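Local structure of NADH dehydrogenase (Methanothermobacter marburgensis, 4R81) at residues V6-A11 and E21-F26; I60-G65 and W108-A113; T170-G175 and L189-R194. The protein probably oxidises NAD(P)H and passes the electrons to quinones by way of bound flavin mononucleotide. One frame throughout, in Å; residues are numbered along the deposited sequence.

Contact 1: V6-A11 and E21-F26; sequences VYILFA and EVLEAF
V6, I8 and F10, the alternate residues on one face of strand 5-10, meet L23 and F26, which lie one helical turn apart on helix 18-32. The contact is a worked example of how a parallel sheet is covered in an alpha/beta protein: helix and strand run almost antiparallel, at 168°, with their axes 10.7 Å apart, as expected where a strand leads into the helix of a beta-alpha-beta unit.

Two kinds of contact divide the interface. The first is a CH-pi interaction at the C-terminal end of the strand. L23 CD2 lies over one face of the F10 ring, 4.3 Å from its centroid and displaced toward the rim beside CD1. F10 CG is anti to the backbone N (chi1 177°); L23 CB also touches the CD1 side of the ring.

The rest is apolar packing. I8 divides its branches between two partners: CG2 lies 3.8 Å from L23 CD1, while CD1 comes in the ring plane to the edge of F26, 3.8 Å from CE2. V6 CG1 adds a looser approach to the same edge, 4.5 Å from F26 CE2.

Around this layer, F10 extends to within about 4 Å of the side chains of H12 and S19, both FMN-binding residues. No hydrogen bond joins the two segments. V6, Y7 and I8 make backbone bonds to neighbouring strands, and A25 N and F26 N bond within the helix, leaving shape and apolar burial to hold the helix on the strand beside the flavin-binding loop.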
ATOM      1  N   VAL A   6       5.178   4.004 -23.725  1.00 20.75           N
ATOM      2  CA  VAL A   6       4.671   3.770 -22.378  1.00 18.41           C
ATOM      3  C   VAL A   6       5.618   2.893 -21.580  1.00 19.34           C
ATOM      4  O   VAL A   6       6.027   1.838 -22.060  1.00 20.78           O
ATOM      5  CB  VAL A   6       3.317   3.049 -22.418  1.00 18.88           C
ATOM      6  CG1 VAL A   6       2.667   3.076 -21.041  1.00 18.14           C
ATOM      7  CG2 VAL A   6       2.412   3.702 -23.441  1.00 19.57           C
ATOM      8  N   TYR A   7       5.957   3.315 -20.363  1.00 18.58           N
ATOM      9  CA  TYR A   7       6.639   2.414 -19.440  1.00 18.72           C
ATOM     10  C   TYR A   7       5.578   1.823 -18.521  1.00 18.28           C
ATOM     11  O   TYR A   7       4.876   2.547 -17.799  1.00 18.01           O
ATOM     12  CB  TYR A   7       7.776   3.102 -18.657  1.00 19.28           C
ATOM     13  CG  TYR A   7       8.512   2.169 -17.705  1.00 19.65           C
ATOM     14  CD1 TYR A   7       8.969   0.922 -18.130  1.00 20.10           C
ATOM     15  CD2 TYR A   7       8.749   2.535 -16.381  1.00 20.03           C
ATOM     16  CE1 TYR A   7       9.636   0.058 -17.263  1.00 21.36           C
ATOM     17  CE2 TYR A   7       9.414   1.686 -15.504  1.00 20.59           C
ATOM     18  CZ  TYR A   7       9.855   0.446 -15.950  1.00 19.73           C
ATOM     19  OH  TYR A   7      10.516  -0.420 -15.102  1.00 19.98           O
ATOM     20  N   ILE A   8       5.459   0.499 -18.581  1.00 19.01           N
ATOM     21  CA  ILE A   8       4.391  -0.229 -17.918  1.00 18.87           C
ATOM     22  C   ILE A   8       4.937  -0.990 -16.724  1.00 18.15           C
ATOM     23  O   ILE A   8       5.743  -1.920 -16.875  1.00 19.97           O
ATOM     24  CB  ILE A   8       3.732  -1.244 -18.872  1.00 18.66           C
ATOM     25  CG1 ILE A   8       3.228  -0.555 -20.152  1.00 19.12           C
ATOM     26  CG2 ILE A   8       2.602  -1.966 -18.159  1.00 18.18           C
ATOM     27  CD1 ILE A   8       2.797  -1.538 -21.230  1.00 19.82           C
ATOM     28  N   LEU A   9       4.506  -0.586 -15.533  1.00 15.95           N
ATOM     29  CA  LEU A   9       4.872  -1.293 -14.312  1.00 16.08           C
ATOM     30  C   LEU A   9       3.855  -2.400 -14.088  1.00 17.06           C
ATOM     31  O   LEU A   9       2.656  -2.146 -13.974  1.00 17.91           O
ATOM     32  CB  LEU A   9       4.880  -0.347 -13.105  1.00 16.35           C
ATOM     33  CG  LEU A   9       6.024   0.668 -12.975  1.00 18.37           C
ATOM     34  CD1 LEU A   9       7.368  -0.042 -13.103  1.00 17.50           C
ATOM     35  CD2 LEU A   9       5.905   1.819 -13.997  1.00 18.41           C
ATOM     36  N   PHE A  10       4.342  -3.628 -14.024  1.00 16.24           N
ATOM     37  CA  PHE A  10       3.484  -4.787 -13.855  1.00 16.57           C
ATOM     38  C   PHE A  10       3.853  -5.486 -12.555  1.00 16.40           C
ATOM     39  O   PHE A  10       5.014  -5.842 -12.334  1.00 17.65           O
ATOM     40  CB  PHE A  10       3.645  -5.734 -15.044  1.00 16.67           C
ATOM     41  CG  PHE A  10       2.847  -6.994 -14.922  1.00 17.52           C
ATOM     42  CD1 PHE A  10       1.493  -7.004 -15.210  1.00 17.64           C
ATOM     43  CD2 PHE A  10       3.445  -8.170 -14.514  1.00 17.39           C
ATOM     44  CE1 PHE A  10       0.750  -8.174 -15.098  1.00 17.83           C
ATOM     45  CE2 PHE A  10       2.711  -9.333 -14.393  1.00 19.03           C
ATOM     46  CZ  PHE A  10       1.366  -9.338 -14.687  1.00 18.10           C
ATOM     47  N   ALA A  11       2.858  -5.691 -11.701  1.00 16.51           N
ATOM     48  CA  ALA A  11       3.084  -6.251 -10.377  1.00 16.63           C
ATOM     49  C   ALA A  11       2.220  -7.477 -10.091  1.00 16.67           C
ATOM     50  O   ALA A  11       1.075  -7.338  -9.665  1.00 18.33           O
ATOM     51  CB  ALA A  11       2.830  -5.174  -9.316  1.00 17.69           C
ATOM     52  N   GLU A  21      -3.129 -11.307 -18.440  1.00 20.79           N
ATOM     53  CA  GLU A  21      -3.980 -11.153 -19.611  1.00 21.31           C
ATOM     54  C   GLU A  21      -4.343  -9.689 -19.821  1.00 19.02           C
ATOM     55  O   GLU A  21      -4.490  -9.236 -20.961  1.00 19.32           O
ATOM     56  CB  GLU A  21      -5.243 -12.002 -19.471  1.00 25.14           C
ATOM     57  CG  GLU A  21      -4.965 -13.481 -19.238  1.00 30.05           C
ATOM     58  CD  GLU A  21      -6.234 -14.296 -19.164  1.00 35.52           C
ATOM     59  OE1 GLU A  21      -6.923 -14.404 -20.196  1.00 38.78           O
ATOM     60  OE2 GLU A  21      -6.547 -14.822 -18.076  1.00 38.02           O
ATOM     61  N   VAL A  22      -4.490  -8.955 -18.718  1.00 18.53           N
ATOM     62  CA  VAL A  22      -4.750  -7.523 -18.782  1.00 18.16           C
ATOM     63  C   VAL A  22      -3.574  -6.810 -19.440  1.00 19.73           C
ATOM     64  O   VAL A  22      -3.773  -5.939 -20.292  1.00 19.35           O
ATOM     65  CB  VAL A  22      -5.034  -6.948 -17.383  1.00 16.81           C
ATOM     66  CG1 VAL A  22      -5.010  -5.411 -17.404  1.00 17.11           C
ATOM     67  CG2 VAL A  22      -6.378  -7.458 -16.891  1.00 18.09           C
ATOM     68  N   LEU A  23      -2.356  -7.198 -19.063  1.00 19.53           N
ATOM     69  CA  LEU A  23      -1.159  -6.657 -19.703  1.00 19.28           C
ATOM     70  C   LEU A  23      -1.176  -6.947 -21.202  1.00 20.47           C
ATOM     71  O   LEU A  23      -0.902  -6.068 -22.018  1.00 21.42           O
ATOM     72  CB  LEU A  23       0.107  -7.242 -19.070  1.00 19.47           C
ATOM     73  CG  LEU A  23       1.454  -6.878 -19.700  1.00 20.50           C
ATOM     74  CD1 LEU A  23       1.701  -5.379 -19.613  1.00 20.11           C
ATOM     75  CD2 LEU A  23       2.585  -7.652 -19.031  1.00 20.48           C
ATOM     76  N   GLU A  24      -1.506  -8.183 -21.562  1.00 20.70           N
ATOM     77  CA  GLU A  24      -1.548  -8.574 -22.965  1.00 20.92           C
ATOM     78  C   GLU A  24      -2.586  -7.766 -23.729  1.00 20.78           C
ATOM     79  O   GLU A  24      -2.334  -7.328 -24.856  1.00 21.14           O
ATOM     80  CB  GLU A  24      -1.852 -10.066 -23.101  1.00 23.48           C
ATOM     81  CG  GLU A  24      -1.925 -10.547 -24.538  1.00 27.93           C
ATOM     82  CD  GLU A  24      -0.578 -10.510 -25.251  1.00 31.60           C
ATOM     83  OE1 GLU A  24       0.478 -10.584 -24.568  1.00 32.28           O
ATOM     84  OE2 GLU A  24      -0.578 -10.410 -26.503  1.00 33.78           O
ATOM     85  N   ALA A  25      -3.746  -7.552 -23.114  1.00 21.00           N
ATOM     86  CA  ALA A  25      -4.821  -6.813 -23.781  1.00 20.97           C
ATOM     87  C   ALA A  25      -4.428  -5.346 -23.971  1.00 19.58           C
ATOM     88  O   ALA A  25      -4.603  -4.771 -25.049  1.00 18.82           O
ATOM     89  CB  ALA A  25      -6.126  -6.938 -23.004  1.00 21.42           C
ATOM     90  N   PHE A  26      -3.853  -4.762 -22.926  1.00 19.72           N
ATOM     91  CA  PHE A  26      -3.386  -3.376 -22.964  1.00 19.14           C
ATOM     92  C   PHE A  26      -2.312  -3.177 -24.037  1.00 19.92           C
ATOM     93  O   PHE A  26      -2.374  -2.226 -24.820  1.00 19.85           O
ATOM     94  CB  PHE A  26      -2.868  -2.959 -21.584  1.00 19.69           C
ATOM     95  CG  PHE A  26      -2.429  -1.520 -21.501  1.00 20.03           C
ATOM     96  CD1 PHE A  26      -3.343  -0.482 -21.636  1.00 19.14           C
ATOM     97  CD2 PHE A  26      -1.100  -1.208 -21.254  1.00 20.60           C
ATOM     98  CE1 PHE A  26      -2.929   0.843 -21.547  1.00 19.18           C
ATOM     99  CE2 PHE A  26      -0.678   0.107 -21.160  1.00 19.34           C
ATOM    100  CZ  PHE A  26      -1.595   1.136 -21.303  1.00 20.11           C
TER

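Contact 2: I60-G65 and W108-A113; sequences ISQEAG and WTYGYA
A surface loop-to-loop contact, carried by the Y110 ring and Q62, joins the end of helix 53-61 to the connection that follows helix 98-107. Q62 leaves the helix with positive phi and lays its backbone and the root of its side chain over one face of the tyrosine. Q62 CB lies 3.7 Å from the ring centroid and only 13° off the normal, a CH-pi contact, while CA sits above the CD1 rim. Farther out, the carboxamide runs past the CE2 rim, Q62 CD 3.8 Å from Y110 CE2, its plane 19° from that of the ring. On the CE1 side Q62 C comes within 3.4 Å of Y110 CE1.

Both segments belong to the flavodoxin-like fold, and at this surface Q62 packs on P179 of the second subunit, while I60 touches FMN. Helix 53-61 adds polar ties, since E59 OE1 accepts from Y110 N and R58 NH1 bonds to Y110 O.

Beside the ring, A64 CB rests 3.6 Å from G111 CA. A beta carbon at G111 would clash with A64 CA and, at this positive phi (95°), be jammed against the carbonyl O of Y110; its absence lets the chains close to 4.0 Å between A64 CA and G111 CA. The turn that contains G111 is fastened by T109 O, which accepts from both Y112 N and A113 N.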
ATOM      1  N   ILE A  60      15.265  11.627   3.767  1.00 27.71           N
ATOM      2  CA  ILE A  60      15.006  12.575   4.855  1.00 29.27           C
ATOM      3  C   ILE A  60      15.912  13.799   4.774  1.00 29.96           C
ATOM      4  O   ILE A  60      15.510  14.908   5.145  1.00 31.11           O
ATOM      5  CB  ILE A  60      15.142  11.893   6.240  1.00 30.20           C
ATOM      6  CG1 ILE A  60      13.985  10.919   6.451  1.00 30.91           C
ATOM      7  CG2 ILE A  60      15.170  12.916   7.373  1.00 34.12           C
ATOM      8  CD1 ILE A  60      12.614  11.590   6.507  1.00 31.76           C
ATOM      9  N   SER A  61      17.126  13.598   4.263  1.00 29.97           N
ATOM     10  CA  SER A  61      18.101  14.680   4.158  1.00 30.44           C
ATOM     11  C   SER A  61      17.618  15.770   3.204  1.00 32.14           C
ATOM     12  O   SER A  61      17.969  16.943   3.360  1.00 33.63           O
ATOM     13  CB  SER A  61      19.458  14.149   3.689  1.00 31.69           C
ATOM     14  OG  SER A  61      19.482  13.958   2.282  1.00 32.70           O
ATOM     15  N   GLN A  62      16.816  15.369   2.220  1.00 31.96           N
ATOM     16  CA  GLN A  62      16.256  16.288   1.231  1.00 33.33           C
ATOM     17  C   GLN A  62      17.351  17.053   0.497  1.00 34.74           C
ATOM     18  O   GLN A  62      17.358  18.286   0.450  1.00 35.63           O
ATOM     19  CB  GLN A  62      15.218  17.223   1.868  1.00 35.06           C
ATOM     20  CG  GLN A  62      14.117  16.459   2.598  1.00 36.29           C
ATOM     21  CD  GLN A  62      12.814  17.226   2.710  1.00 37.43           C
ATOM     22  OE1 GLN A  62      12.804  18.456   2.762  1.00 38.48           O
ATOM     23  NE2 GLN A  62      11.699  16.495   2.745  1.00 37.41           N
ATOM     24  N   GLU A  63      18.283  16.288  -0.062  1.00 36.32           N
ATOM     25  CA  GLU A  63      19.324  16.807  -0.936  1.00 39.19           C
ATOM     26  C   GLU A  63      19.083  16.230  -2.321  1.00 39.31           C
ATOM     27  O   GLU A  63      19.249  15.031  -2.529  1.00 39.92           O
ATOM     28  CB  GLU A  63      20.706  16.378  -0.437  1.00 41.45           C
ATOM     29  CG  GLU A  63      21.078  16.910   0.937  1.00 43.99           C
ATOM     30  CD  GLU A  63      21.213  18.420   0.957  1.00 47.14           C
ATOM     31  OE1 GLU A  63      21.499  19.000  -0.113  1.00 48.56           O
ATOM     32  OE2 GLU A  63      21.030  19.028   2.039  1.00 47.81           O
ATOM     33  N   ALA A  64      18.684  17.080  -3.261  1.00 40.37           N
ATOM     34  CA  ALA A  64      18.307  16.626  -4.600  1.00 42.99           C
ATOM     35  C   ALA A  64      19.457  15.967  -5.367  1.00 43.50           C
ATOM     36  O   ALA A  64      19.233  15.117  -6.234  1.00 43.70           O
ATOM     37  CB  ALA A  64      17.720  17.784  -5.405  1.00 44.12           C
ATOM     38  N   GLY A  65      20.686  16.354  -5.039  1.00 43.81           N
ATOM     39  CA  GLY A  65      21.847  15.894  -5.781  1.00 43.82           C
ATOM     40  C   GLY A  65      22.546  14.679  -5.201  1.00 43.89           C
ATOM     41  O   GLY A  65      23.554  14.223  -5.741  1.00 45.31           O
ATOM     42  N   TRP A 108      10.105   7.088  -6.200  1.00 18.18           N
ATOM     43  CA  TRP A 108       9.653   8.473  -6.126  1.00 18.60           C
ATOM     44  C   TRP A 108      10.543   9.251  -5.148  1.00 19.47           C
ATOM     45  O   TRP A 108      10.137   9.558  -4.022  1.00 20.31           O
ATOM     46  CB  TRP A 108       8.192   8.541  -5.672  1.00 18.69           C
ATOM     47  CG  TRP A 108       7.080   8.437  -6.735  1.00 18.53           C
ATOM     48  CD1 TRP A 108       5.750   8.595  -6.495  1.00 18.96           C
ATOM     49  CD2 TRP A 108       7.195   8.174  -8.160  1.00 19.09           C
ATOM     50  NE1 TRP A 108       5.028   8.445  -7.653  1.00 18.12           N
ATOM     51  CE2 TRP A 108       5.885   8.190  -8.688  1.00 18.83           C
ATOM     52  CE3 TRP A 108       8.264   7.926  -9.031  1.00 18.79           C
ATOM     53  CZ2 TRP A 108       5.615   7.976 -10.046  1.00 18.68           C
ATOM     54  CZ3 TRP A 108       7.993   7.710 -10.382  1.00 19.70           C
ATOM     55  CH2 TRP A 108       6.679   7.736 -10.873  1.00 19.67           C
ATOM     56  N   THR A 109      11.755   9.578  -5.583  1.00 19.82           N
ATOM     57  CA  THR A 109      12.785  10.117  -4.689  1.00 20.59           C
ATOM     58  C   THR A 109      12.797  11.633  -4.603  1.00 22.18           C
ATOM     59  O   THR A 109      12.342  12.325  -5.514  1.00 22.21           O
ATOM     60  CB  THR A 109      14.188   9.625  -5.108  1.00 21.02           C
ATOM     61  OG1 THR A 109      14.406   9.922  -6.493  1.00 23.08           O
ATOM     62  CG2 THR A 109      14.286   8.139  -4.916  1.00 21.11           C
ATOM     63  N   TYR A 110      13.320  12.149  -3.493  1.00 23.26           N
ATOM     64  CA  TYR A 110      13.442  13.585  -3.326  1.00 25.02           C
ATOM     65  C   TYR A 110      14.384  14.131  -4.394  1.00 26.92           C
ATOM     66  O   TYR A 110      15.464  13.574  -4.632  1.00 26.75           O
ATOM     67  CB  TYR A 110      13.950  13.951  -1.930  1.00 26.84           C
ATOM     68  CG  TYR A 110      13.963  15.444  -1.722  1.00 27.91           C
ATOM     69  CD1 TYR A 110      15.061  16.205  -2.093  1.00 28.53           C
ATOM     70  CD2 TYR A 110      12.856  16.101  -1.197  1.00 29.29           C
ATOM     71  CE1 TYR A 110      15.068  17.567  -1.939  1.00 29.44           C
ATOM     72  CE2 TYR A 110      12.855  17.464  -1.034  1.00 30.59           C
ATOM     73  CZ  TYR A 110      13.966  18.193  -1.404  1.00 31.36           C
ATOM     74  OH  TYR A 110      13.977  19.556  -1.249  1.00 34.68           O
ATOM     75  N   GLY A 111      13.964  15.220  -5.035  1.00 27.34           N
ATOM     76  CA  GLY A 111      14.739  15.822  -6.105  1.00 28.48           C
ATOM     77  C   GLY A 111      14.300  15.344  -7.476  1.00 29.90           C
ATOM     78  O   GLY A 111      14.686  15.925  -8.491  1.00 31.39           O
ATOM     79  N   TYR A 112      13.491  14.287  -7.501  1.00 28.88           N
ATOM     80  CA  TYR A 112      12.985  13.718  -8.746  1.00 27.19           C
ATOM     81  C   TYR A 112      11.460  13.807  -8.822  1.00 27.16           C
ATOM     82  O   TYR A 112      10.911  14.494  -9.690  1.00 26.74           O
ATOM     83  CB  TYR A 112      13.425  12.259  -8.871  1.00 26.89           C
ATOM     84  CG  TYR A 112      12.907  11.557 -10.110  1.00 26.61           C
ATOM     85  CD1 TYR A 112      13.372  11.902 -11.372  1.00 28.18           C
ATOM     86  CD2 TYR A 112      11.959  10.544 -10.015  1.00 26.57           C
ATOM     87  CE1 TYR A 112      12.907  11.254 -12.507  1.00 28.42           C
ATOM     88  CE2 TYR A 112      11.488   9.896 -11.137  1.00 26.78           C
ATOM     89  CZ  TYR A 112      11.963  10.255 -12.382  1.00 27.71           C
ATOM     90  OH  TYR A 112      11.497   9.614 -13.507  1.00 27.83           O
ATOM     91  N   ALA A 113      10.782  13.106  -7.915  1.00 25.62           N
ATOM     92  CA  ALA A 113       9.317  13.071  -7.898  1.00 25.77           C
ATOM     93  C   ALA A 113       8.709  14.258  -7.157  1.00 26.97           C
ATOM     94  O   ALA A 113       7.559  14.629  -7.395  1.00 28.42           O
ATOM     95  CB  ALA A 113       8.816  11.762  -7.295  1.00 23.30           C
TER

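Contact 3: T170-G175 and L189-R194; sequences TMEILG and LMRARR
The last beta-alpha step of the flavodoxin-like fold, strand 169-174 followed by helix 185-197, is joined here by R191, which reaches from the helix to E172, I173 and L174. Strand and helix run nearly antiparallel, 163° apart, with their axes 9.4 Å from each other.

The guanidinium group serves two acceptors on the strand. R191 NH2 forms a salt bridge with E172 OE1 at 3.0 Å, meeting that oxygen almost along its C-O bond; with OE2 turned to water 1, this is a one-oxygen bridge, the carboxylate and guanidinium planes standing 73° apart. R191 NH1 donates to I173 O, also at 3.0 Å, arriving from above the carbonyl plane. Both bonds are somewhat bent, and both acceptors are tilted from the guanidinium plane.

Water completes the polar network. Water 1 donates to E172 OE2, at 2.7 Å, and to R191 O, tying the carboxylate to the helix backbone. A bend at chi3 (61°) swings R191 NE out of line with the chain, and NE donates to water 2 at 2.8 Å, which lies in the guanidinium plane. With a salt bridge at OE1 and a water at OE2, E172 is probably stabilised as a carboxylate.

On the apolar side, L174 CD2 lies over one face of the guanidinium, offset toward the rim and 3.6 Å from R191 NH1, and also touches R191 CB. L174 CD1 makes a looser approach to A192 CB, at 4.4 Å.

Strand 169-174 is the outermost strand on its side of the sheet within this chain, hydrogen-bonded through its backbone to strand 129-135. M171 and I173 pack against helix 148-162, whereas L174 also touches V22 of helix 18-32, beside which helix 185-197 lies.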
ATOM      1  N   THR A 170      -5.884   8.273 -15.586  1.00 25.47           N
ATOM      2  CA  THR A 170      -7.092   7.473 -15.744  1.00 28.00           C
ATOM      3  C   THR A 170      -6.945   6.201 -14.917  1.00 27.28           C
ATOM      4  O   THR A 170      -5.872   5.611 -14.885  1.00 26.33           O
ATOM      5  CB  THR A 170      -7.298   7.040 -17.212  1.00 31.76           C
ATOM      6  OG1 THR A 170      -7.354   8.194 -18.062  1.00 35.11           O
ATOM      7  CG2 THR A 170      -8.588   6.252 -17.358  1.00 32.22           C
ATOM      8  N   MET A 171      -8.012   5.779 -14.246  1.00 28.67           N
ATOM      9  CA  MET A 171      -8.005   4.487 -13.561  1.00 28.58           C
ATOM     10  C   MET A 171      -9.195   3.648 -14.011  1.00 29.04           C
ATOM     11  O   MET A 171     -10.321   4.141 -14.093  1.00 30.58           O
ATOM     12  CB  MET A 171      -8.011   4.654 -12.034  1.00 30.46           C
ATOM     13  CG  MET A 171      -7.871   3.339 -11.250  1.00 32.61           C
ATOM     14  SD  MET A 171      -7.769   3.566  -9.454  1.00 37.19           S
ATOM     15  CE  MET A 171      -7.356   1.916  -8.889  1.00 38.04           C
ATOM     16  N   GLU A 172      -8.932   2.386 -14.327  1.00 27.42           N
ATOM     17  CA  GLU A 172      -9.988   1.444 -14.670  1.00 27.98           C
ATOM     18  C   GLU A 172     -10.015   0.368 -13.601  1.00 26.91           C
ATOM     19  O   GLU A 172      -9.036  -0.363 -13.427  1.00 25.86           O
ATOM     20  CB  GLU A 172      -9.709   0.782 -16.022  1.00 28.62           C
ATOM     21  CG  GLU A 172      -9.434   1.749 -17.162  1.00 31.86           C
ATOM     22  CD  GLU A 172     -10.680   2.170 -17.895  1.00 34.32           C
ATOM     23  OE1 GLU A 172     -11.794   1.840 -17.433  1.00 35.66           O
ATOM     24  OE2 GLU A 172     -10.544   2.837 -18.942  1.00 34.72           O
ATOM     25  N   ILE A 173     -11.123   0.275 -12.874  1.00 25.16           N
ATOM     26  CA  ILE A 173     -11.284  -0.814 -11.926  1.00 24.48           C
ATOM     27  C   ILE A 173     -11.915  -1.990 -12.657  1.00 22.13           C
ATOM     28  O   ILE A 173     -13.095  -1.964 -13.004  1.00 23.06           O
ATOM     29  CB  ILE A 173     -12.125  -0.410 -10.706  1.00 26.40           C
ATOM     30  CG1 ILE A 173     -11.401   0.687  -9.921  1.00 26.26           C
ATOM     31  CG2 ILE A 173     -12.381  -1.624  -9.822  1.00 26.70           C
ATOM     32  CD1 ILE A 173     -12.206   1.245  -8.757  1.00 25.52           C
ATOM     33  N   LEU A 174     -11.104  -3.011 -12.912  1.00 20.10           N
ATOM     34  CA  LEU A 174     -11.567  -4.199 -13.613  1.00 19.45           C
ATOM     35  C   LEU A 174     -12.066  -5.204 -12.579  1.00 20.05           C
ATOM     36  O   LEU A 174     -11.328  -6.088 -12.138  1.00 20.08           O
ATOM     37  CB  LEU A 174     -10.450  -4.774 -14.495  1.00 20.98           C
ATOM     38  CG  LEU A 174      -9.822  -3.762 -15.470  1.00 21.57           C
ATOM     39  CD1 LEU A 174      -8.615  -4.340 -16.236  1.00 20.55           C
ATOM     40  CD2 LEU A 174     -10.866  -3.210 -16.448  1.00 22.28           C
ATOM     41  N   GLY A 175     -13.322  -5.045 -12.174  1.00 22.26           N
ATOM     42  CA  GLY A 175     -13.847  -5.770 -11.029  1.00 22.05           C
ATOM     43  C   GLY A 175     -14.617  -7.033 -11.358  1.00 22.73           C
ATOM     44  O   GLY A 175     -14.859  -7.337 -12.523  1.00 22.90           O
ATOM     45  N   LEU A 189     -11.172  -7.382 -20.261  1.00 22.85           N
ATOM     46  CA  LEU A 189     -10.097  -7.404 -21.247  1.00 22.91           C
ATOM     47  C   LEU A 189     -10.403  -6.443 -22.393  1.00 23.89           C
ATOM     48  O   LEU A 189      -9.497  -5.838 -22.966  1.00 23.51           O
ATOM     49  CB  LEU A 189      -9.863  -8.826 -21.774  1.00 23.96           C
ATOM     50  CG  LEU A 189      -9.293  -9.835 -20.769  1.00 24.56           C
ATOM     51  CD1 LEU A 189      -9.033 -11.187 -21.418  1.00 25.93           C
ATOM     52  CD2 LEU A 189      -8.020  -9.305 -20.125  1.00 23.13           C
ATOM     53  N   MET A 190     -11.684  -6.297 -22.721  1.00 25.48           N
ATOM     54  CA  MET A 190     -12.096  -5.329 -23.729  1.00 27.18           C
ATOM     55  C   MET A 190     -11.747  -3.917 -23.254  1.00 24.35           C
ATOM     56  O   MET A 190     -11.262  -3.091 -24.035  1.00 24.98           O
ATOM     57  CB  MET A 190     -13.602  -5.441 -24.018  1.00 30.58           C
ATOM     58  CG  MET A 190     -14.049  -4.736 -25.294  1.00 36.03           C
ATOM     59  SD  MET A 190     -15.843  -4.577 -25.465  1.00 41.57           S
ATOM     60  CE  MET A 190     -16.368  -6.239 -25.050  1.00 42.31           C
ATOM     61  N   ARG A 191     -11.998  -3.647 -21.974  1.00 22.89           N
ATOM     62  CA  ARG A 191     -11.688  -2.345 -21.392  1.00 22.33           C
ATOM     63  C   ARG A 191     -10.182  -2.082 -21.391  1.00 22.00           C
ATOM     64  O   ARG A 191      -9.732  -0.977 -21.717  1.00 21.88           O
ATOM     65  CB  ARG A 191     -12.271  -2.239 -19.975  1.00 21.48           C
ATOM     66  CG  ARG A 191     -13.807  -2.255 -19.964  1.00 23.19           C
ATOM     67  CD  ARG A 191     -14.379  -2.303 -18.566  1.00 25.80           C
ATOM     68  NE  ARG A 191     -13.985  -1.135 -17.789  1.00 25.54           N
ATOM     69  CZ  ARG A 191     -13.946  -1.101 -16.465  1.00 24.89           C
ATOM     70  NH1 ARG A 191     -14.268  -2.180 -15.766  1.00 26.78           N
ATOM     71  NH2 ARG A 191     -13.569   0.006 -15.842  1.00 26.05           N
ATOM     72  N   ALA A 192      -9.409  -3.101 -21.038  1.00 20.86           N
ATOM     73  CA  ALA A 192      -7.959  -2.966 -21.007  1.00 21.94           C
ATOM     74  C   ALA A 192      -7.409  -2.653 -22.401  1.00 21.87           C
ATOM     75  O   ALA A 192      -6.558  -1.775 -22.570  1.00 20.72           O
ATOM     76  CB  ALA A 192      -7.326  -4.221 -20.450  1.00 22.52           C
ATOM     77  N   ARG A 193      -7.909  -3.368 -23.402  1.00 21.49           N
ATOM     78  CA  ARG A 193      -7.474  -3.152 -24.777  1.00 23.10           C
ATOM     79  C   ARG A 193      -7.837  -1.737 -25.217  1.00 23.65           C
ATOM     80  O   ARG A 193      -7.022  -1.038 -25.824  1.00 22.79           O
ATOM     81  CB  ARG A 193      -8.100  -4.203 -25.699  1.00 24.89           C
ATOM     82  CG  ARG A 193      -7.493  -4.282 -27.093  1.00 29.49           C
ATOM     83  CD  ARG A 193      -7.820  -5.629 -27.744  1.00 33.02           C
ATOM     84  NE  ARG A 193      -8.931  -6.303 -27.066  1.00 38.45           N
ATOM     85  CZ  ARG A 193      -8.829  -7.449 -26.393  1.00 41.09           C
ATOM     86  NH1 ARG A 193      -9.900  -7.968 -25.804  1.00 40.52           N
ATOM     87  NH2 ARG A 193      -7.667  -8.083 -26.314  1.00 41.86           N
ATOM     88  N   ARG A 194      -9.050  -1.311 -24.873  1.00 22.93           N
ATOM     89  CA  ARG A 194      -9.534   0.018 -25.230  1.00 22.71           C
ATOM     90  C   ARG A 194      -8.652   1.100 -24.612  1.00 22.10           C
ATOM     91  O   ARG A 194      -8.386   2.123 -25.236  1.00 22.27           O
ATOM     92  CB  ARG A 194     -10.987   0.185 -24.784  1.00 22.42           C
ATOM     93  CG  ARG A 194     -11.637   1.494 -25.214  1.00 23.56           C
ATOM     94  CD  ARG A 194     -13.045   1.640 -24.629  1.00 26.44           C
ATOM     95  NE  ARG A 194     -13.921   0.568 -25.092  1.00 26.95           N
ATOM     96  CZ  ARG A 194     -14.741  -0.131 -24.312  1.00 27.07           C
ATOM     97  NH1 ARG A 194     -14.817   0.126 -23.009  1.00 26.01           N
ATOM     98  NH2 ARG A 194     -15.488  -1.089 -24.842  1.00 28.01           N
TER
HETATM   99  O   HOH W   1     -10.976   1.463 -21.255  1.00 26.76           O
HETATM  100  O   HOH W   2     -13.817   1.476 -18.716  1.00 30.93           O

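How the contacts relate
Contacts 1 and 3 cover different strands of one parallel sheet, and their centres are 11 Å apart. Their helices pack directly on each other: A25 CB lies 3.5 Å from L189 O, and F26 CD1 lies 3.6 Å from A192 O. Contact 1 is wholly apolar, whereas contact 3 adds charge and water. Contact 2 stands apart, its centre 28 Å from that of contact 1 and 33 Å from that of contact 3, across the centre of the chain. All three lie near flavin, the side chains of F10, Q62 and I173 each about 7 Å from an FMN: contacts 1 and 3 at the site with H12 and S135, contact 2 at the one with Y56 and I60.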